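Local structure of beta-hexosaminidase (Neisseria gonorrhoeae, 6JTJ) at residues R44-A49 against D336-P341; K61-D66 against D329-L334. The protein probably removes terminal beta-1,4-linked N-acetylglucosamine from peptidoglycan fragments during cell wall recycling, as a family 3 glycoside hydrolase of the NagZ type. All coordinates share one frame; numbering follows the deposited sequence.

Contact 1 of 2, residues R44-A49 against D336-P341; sequences RGPVMA and DGFTIP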
loop_
_atom_site.group_PDB
_atom_site.type_symbol
_atom_site.label_atom_id
_atom_site.label_comp_id
_atom_site.label_asym_id
_atom_site.label_seq_id
_atom_site.Cartn_x
_atom_site.Cartn_y
_atom_site.Cartn_z
ATOM N N ARG C 44 26.189 8.232 -18.046
ATOM C CA ARG C 44 25.276 7.804 -16.987
ATOM C C ARG C 44 24.978 6.333 -17.180
ATOM O O ARG C 44 24.560 5.921 -18.258
ATOM C CB ARG C 44 23.992 8.604 -17.038
ATOM C CG ARG C 44 24.143 10.069 -16.722
ATOM C CD ARG C 44 22.825 10.781 -16.943
ATOM N NE ARG C 44 22.862 12.165 -16.488
ATOM C CZ ARG C 44 22.549 13.227 -17.216
ATOM N NH1 ARG C 44 22.128 13.118 -18.482
ATOM N NH2 ARG C 44 22.645 14.423 -16.659
ATOM N N GLY C 45 25.237 5.540 -16.146
ATOM C CA GLY C 45 24.969 4.106 -16.196
ATOM C C GLY C 45 23.497 3.791 -16.049
ATOM O O GLY C 45 22.699 4.681 -15.790
ATOM N N PRO C 46 23.129 2.509 -16.180
ATOM C CA PRO C 46 21.716 2.104 -16.140
ATOM C C PRO C 46 21.181 1.727 -14.760
ATOM O O PRO C 46 20.165 1.059 -14.670
ATOM C CB PRO C 46 21.701 0.875 -17.055
ATOM C CG PRO C 46 23.030 0.244 -16.816
ATOM C CD PRO C 46 23.996 1.397 -16.615
ATOM N N VAL C 47 21.846 2.140 -13.696
ATOM C CA VAL C 47 21.386 1.817 -12.351
ATOM C C VAL C 47 21.057 3.102 -11.635
ATOM O O VAL C 47 21.849 4.039 -11.668
ATOM C CB VAL C 47 22.466 1.058 -11.559
ATOM C CG1 VAL C 47 22.035 0.825 -10.120
ATOM C CG2 VAL C 47 22.783 -0.267 -12.227
ATOM N N MET C 48 19.905 3.146 -10.985
ATOM C CA MET C 48 19.557 4.254 -10.117
ATOM C C MET C 48 19.660 3.756 -8.687
ATOM O O MET C 48 18.992 2.814 -8.289
ATOM C CB MET C 48 18.151 4.766 -10.408
ATOM C CG MET C 48 17.713 5.923 -9.526
ATOM S SD MET C 48 16.174 6.736 -10.065
ATOM C CE MET C 48 16.819 8.123 -10.984
ATOM N N ALA C 49 20.546 4.365 -7.924
ATOM C CA ALA C 49 20.816 3.899 -6.572
ATOM C C ALA C 49 20.261 4.925 -5.607
ATOM O O ALA C 49 19.469 5.766 -6.006
ATOM C CB ALA C 49 22.311 3.682 -6.385
ATOM N N ASP C 336 29.943 -4.698 -9.253
ATOM C CA ASP C 336 31.219 -5.399 -9.330
ATOM C C ASP C 336 31.270 -6.350 -10.519
ATOM O O ASP C 336 30.585 -7.378 -10.532
ATOM C CB ASP C 336 31.467 -6.174 -8.036
ATOM C CG ASP C 336 32.778 -6.911 -8.057
ATOM O OD1 ASP C 336 33.819 -6.258 -8.254
ATOM O OD2 ASP C 336 32.769 -8.144 -7.891
ATOM N N GLY C 337 32.087 -6.010 -11.510
ATOM C CA GLY C 337 32.188 -6.800 -12.734
ATOM C C GLY C 337 30.984 -6.659 -13.639
ATOM O O GLY C 337 30.718 -7.525 -14.468
ATOM N N PHE C 338 30.238 -5.567 -13.462
ATOM C CA PHE C 338 28.991 -5.342 -14.199
ATOM C C PHE C 338 29.285 -4.964 -15.636
ATOM O O PHE C 338 30.077 -4.072 -15.886
ATOM C CB PHE C 338 28.197 -4.214 -13.536
ATOM C CG PHE C 338 26.871 -3.937 -14.183
ATOM C CD1 PHE C 338 25.818 -4.833 -14.051
ATOM C CD2 PHE C 338 26.674 -2.776 -14.921
ATOM C CE1 PHE C 338 24.590 -4.578 -14.649
ATOM C CE2 PHE C 338 25.450 -2.513 -15.515
ATOM C CZ PHE C 338 24.408 -3.416 -15.380
ATOM N N THR C 339 28.667 -5.658 -16.576
ATOM C CA THR C 339 28.740 -5.250 -17.976
ATOM C C THR C 339 27.504 -4.424 -18.330
ATOM O O THR C 339 26.373 -4.867 -18.134
ATOM C CB THR C 339 28.884 -6.443 -18.942
ATOM O OG1 THR C 339 30.078 -7.153 -18.619
ATOM C CG2 THR C 339 28.985 -5.955 -20.398
ATOM N N ILE C 340 27.744 -3.209 -18.812
ATOM C CA ILE C 340 26.669 -2.294 -19.178
ATOM C C ILE C 340 25.994 -2.812 -20.434
ATOM O O ILE C 340 26.644 -2.951 -21.458
ATOM C CB ILE C 340 27.211 -0.875 -19.403
ATOM C CG1 ILE C 340 27.637 -0.284 -18.060
ATOM C CG2 ILE C 340 26.159 0.003 -20.081
ATOM C CD1 ILE C 340 28.489 0.966 -18.162
ATOM N N PRO C 341 24.686 -3.122 -20.357
ATOM C CA PRO C 341 24.050 -3.644 -21.566
ATOM C C PRO C 341 24.092 -2.599 -22.661
ATOM O O PRO C 341 23.978 -1.410 -22.384
ATOM C CB PRO C 341 22.606 -3.938 -21.124
ATOM C CG PRO C 341 22.645 -3.980 -19.640
ATOM C CD PRO C 341 23.754 -3.060 -19.220
#

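Contact 2 of 2, residues K61-D66 against D329-L334; sequences KQRLLD and DLVDEL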
loop_
_atom_site.group_PDB
_atom_site.type_symbol
_atom_site.label_atom_id
_atom_site.label_comp_id
_atom_site.label_asym_id
_atom_site.label_seq_id
_atom_site.Cartn_x
_atom_site.Cartn_y
_atom_site.Cartn_z
ATOM N N LYS C 61 30.400 8.253 -2.118
ATOM C CA LYS C 61 31.070 8.970 -3.211
ATOM C C LYS C 61 31.729 8.002 -4.181
ATOM O O LYS C 61 31.585 8.132 -5.395
ATOM C CB LYS C 61 32.107 9.950 -2.672
ATOM C CG LYS C 61 31.492 11.146 -1.977
ATOM C CD LYS C 61 32.542 12.096 -1.435
ATOM C CE LYS C 61 31.880 13.239 -0.684
ATOM N NZ LYS C 61 32.866 14.179 -0.094
ATOM N N GLN C 62 32.437 7.021 -3.641
ATOM C CA GLN C 62 33.102 6.041 -4.483
ATOM C C GLN C 62 32.081 5.210 -5.227
ATOM O O GLN C 62 32.239 4.960 -6.416
ATOM C CB GLN C 62 34.039 5.149 -3.661
ATOM C CG GLN C 62 35.314 5.862 -3.256
ATOM C CD GLN C 62 35.993 5.225 -2.064
ATOM O OE1 GLN C 62 36.032 5.775 -0.941
ATOM N NE2 GLN C 62 36.537 4.049 -2.304
ATOM N N ARG C 63 31.029 4.791 -4.533
ATOM C CA ARG C 63 29.961 4.038 -5.182
ATOM C C ARG C 63 29.344 4.816 -6.343
ATOM O O ARG C 63 29.169 4.260 -7.414
ATOM C CB ARG C 63 28.885 3.643 -4.167
ATOM C CG ARG C 63 27.754 2.836 -4.769
ATOM C CD ARG C 63 27.089 1.937 -3.744
ATOM N NE ARG C 63 26.944 2.642 -2.487
ATOM C CZ ARG C 63 27.483 2.288 -1.329
ATOM N NH1 ARG C 63 28.222 1.192 -1.190
ATOM N NH2 ARG C 63 27.256 3.053 -0.281
ATOM N N LEU C 64 29.061 6.103 -6.145
ATOM C CA LEU C 64 28.366 6.880 -7.173
ATOM C C LEU C 64 29.252 7.216 -8.369
ATOM O O LEU C 64 28.760 7.729 -9.378
ATOM C CB LEU C 64 27.761 8.165 -6.593
ATOM C CG LEU C 64 26.764 8.094 -5.423
ATOM C CD1 LEU C 64 25.809 9.278 -5.450
ATOM C CD2 LEU C 64 25.996 6.783 -5.320
ATOM N N LEU C 65 30.557 6.956 -8.248
ATOM C CA LEU C 65 31.475 7.151 -9.356
ATOM C C LEU C 65 31.476 5.964 -10.287
ATOM O O LEU C 65 31.995 6.051 -11.399
ATOM C CB LEU C 65 32.897 7.444 -8.846
ATOM C CG LEU C 65 33.069 8.878 -8.332
ATOM C CD1 LEU C 65 34.326 9.016 -7.484
ATOM C CD2 LEU C 65 33.099 9.857 -9.493
ATOM N N ASP C 66 30.904 4.852 -9.843
ATOM C CA ASP C 66 30.909 3.639 -10.641
ATOM C C ASP C 66 30.154 3.870 -11.949
ATOM O O ASP C 66 29.068 4.444 -11.941
ATOM C CB ASP C 66 30.286 2.501 -9.839
ATOM C CG ASP C 66 30.548 1.137 -10.439
ATOM O OD1 ASP C 66 30.144 0.883 -11.594
ATOM O OD2 ASP C 66 31.138 0.295 -9.736
ATOM N N ASP C 329 24.592 -2.582 -0.275
ATOM C CA ASP C 329 25.270 -3.865 -0.422
ATOM C C ASP C 329 24.932 -4.549 -1.747
ATOM O O ASP C 329 25.810 -5.135 -2.385
ATOM C CB ASP C 329 24.939 -4.806 0.760
ATOM C CG ASP C 329 23.446 -5.070 0.913
ATOM O OD1 ASP C 329 22.679 -4.092 1.072
ATOM O OD2 ASP C 329 23.034 -6.249 0.842
ATOM N N LEU C 330 23.659 -4.510 -2.143
ATOM C CA LEU C 330 23.244 -5.114 -3.400
ATOM C C LEU C 330 23.708 -4.281 -4.590
ATOM O O LEU C 330 23.976 -4.825 -5.661
ATOM C CB LEU C 330 21.733 -5.323 -3.433
ATOM C CG LEU C 330 21.186 -6.362 -2.451
ATOM C CD1 LEU C 330 19.680 -6.497 -2.596
ATOM C CD2 LEU C 330 21.839 -7.725 -2.649
ATOM N N VAL C 331 23.816 -2.972 -4.408
ATOM C CA VAL C 331 24.353 -2.118 -5.459
ATOM C C VAL C 331 25.836 -2.447 -5.646
ATOM O O VAL C 331 26.322 -2.550 -6.775
ATOM C CB VAL C 331 24.174 -0.620 -5.142
ATOM C CG1 VAL C 331 24.849 0.233 -6.202
ATOM C CG2 VAL C 331 22.700 -0.243 -5.046
ATOM N N ASP C 332 26.554 -2.628 -4.530
ATOM C CA ASP C 332 27.973 -3.006 -4.591
ATOM C C ASP C 332 28.172 -4.332 -5.267
ATOM O O ASP C 332 29.040 -4.473 -6.142
ATOM C CB ASP C 332 28.587 -3.019 -3.203
ATOM C CG ASP C 332 28.829 -1.634 -2.686
ATOM O OD1 ASP C 332 28.895 -0.696 -3.519
ATOM O OD2 ASP C 332 28.940 -1.459 -1.456
ATOM N N GLU C 333 27.331 -5.290 -4.907
ATOM C CA GLU C 333 27.353 -6.592 -5.545
ATOM C C GLU C 333 27.061 -6.487 -7.046
ATOM O O GLU C 333 27.749 -7.082 -7.862
ATOM C CB GLU C 333 26.336 -7.510 -4.864
ATOM C CG GLU C 333 26.402 -8.955 -5.318
ATOM C CD GLU C 333 25.365 -9.832 -4.645
ATOM O OE1 GLU C 333 24.985 -9.541 -3.484
ATOM O OE2 GLU C 333 24.949 -10.829 -5.275
ATOM N N LEU C 334 26.020 -5.741 -7.401
ATOM C CA LEU C 334 25.620 -5.626 -8.801
ATOM C C LEU C 334 26.706 -4.973 -9.650
ATOM O O LEU C 334 27.004 -5.448 -10.742
ATOM C CB LEU C 334 24.317 -4.827 -8.920
ATOM C CG LEU C 334 23.820 -4.504 -10.327
ATOM C CD1 LEU C 334 23.525 -5.769 -11.120
ATOM C CD2 LEU C 334 22.588 -3.616 -10.240
#

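Contact 1 of 2, residues R44-A49 against D336-P341
Pro46 meets Phe338, Ile340 and Pro341 in a purely apolar contact. On the side of 44-49, Pro46 makes all the contacts within 4.5 Å; Val47 and Gly45 are covered slightly. Pro46 CG comes up to the edge of the Phe338 ring, near the ring plane, at 3.9 Å from CE2. The two side chains run past each other in opposite directions. The backbone of Phe338 stands well back from Pro46. Phe338 bridges that gap because its CG lies anti to the backbone N (chi1 -178°), which extends the ring toward the proline. The same CG of Pro46 touches the second proline ring, 4.1 Å from Pro341 CD. The adjacent ring atom, Pro46 CD, lies 4.3 Å from CG1 of Ile340. These are ordinary van der Waals separations, the Ile340 one the longest. Pro46 is buried, while Ile340 lies on the solvent side.

No hydrogen bond joins the two segments. The polar links run to other parts of the chain. Gly45 O accepts a bond from Trp350 NE1, and Arg44 bonds through NH1 to Gln351 OE1 and through NH2 to Glu99 O. Phe315 of helix 307-317 touches Pro46, Phe338 and Pro341 and adds to the apolar cluster.

Pro46 immediately precedes strand 47-49, which pairs in parallel with strands 69-74 and 321-323. The loop 336-341 follows helix 328-335. The contact thus packs a loop after a helix against the entry of a parallel strand, in the (beta/alpha) barrel of the family 3 N-terminal domain.

Contact 2 of 2, residues K61-D66 against D329-L334
Arg63 reaches from helix 58-64 across to Val331 and Asp332 of helix 328-335. Its CB points at the facing helix, and CG stands anti to the backbone N (chi1 -179°). Arg63 CG passes 3.9 Å from Asp332 OD1 and 4.2 Å from Val331 CG1. Arg63 CD packs on Val331 CG1 at 3.7 Å and lies 3.2 Å from Asp332 OD1. The chain then bends at chi3 (41°), turning the guanidinium so that NH1 faces the carboxylate. Arg63 NH1 forms the salt bridge, 2.8 Å from Asp332 OD2. Arg63 NH1 also donates a nearly straight hydrogen bond of 3.1 Å to Asp332 OD1, from the syn side but somewhat out of the carboxylate plane. One nitrogen thus serves both oxygens. The carboxylate sits at the edge of the guanidinium, with the two planes 41° apart.

Asp332 is shared. Its OD1 also takes a salt bridge from Arg335 NE, and Arg335 NH1 in turn pairs with Asp66 OD2. This network probably offsets the negative charge of the two aspartates.

Helices 58-64 and 328-335 lie side by side at this point, with Arg63 and Asp332 CA atoms 7.3 Å apart. On the sheet side, Ile69 of strand 69-74 touches both Arg63 and Val331.

Overall arrangement
The centres of contact 1 and contact 2 lie about 9 Å apart, on one side of the chain's centre. Along the chain they are nested: strand 47-49 is followed by helix 58-64, and helix 328-335 by the loop 336-341. Both contacts therefore join parts of the chain some 260 to 290 residues apart. They touch directly, with Val47 CG2 3.9 Å from Leu334 CD2. Strand 47-49 lies between 69-74 and 321-323 in the parallel sheet. Helix 58-64 follows the first of these paired strands, 47-49, and helix 328-335 follows 321-323. The contacts thus lie where strands far apart in sequence pair and close the barrel, away from the annotated catalytic and substrate sites.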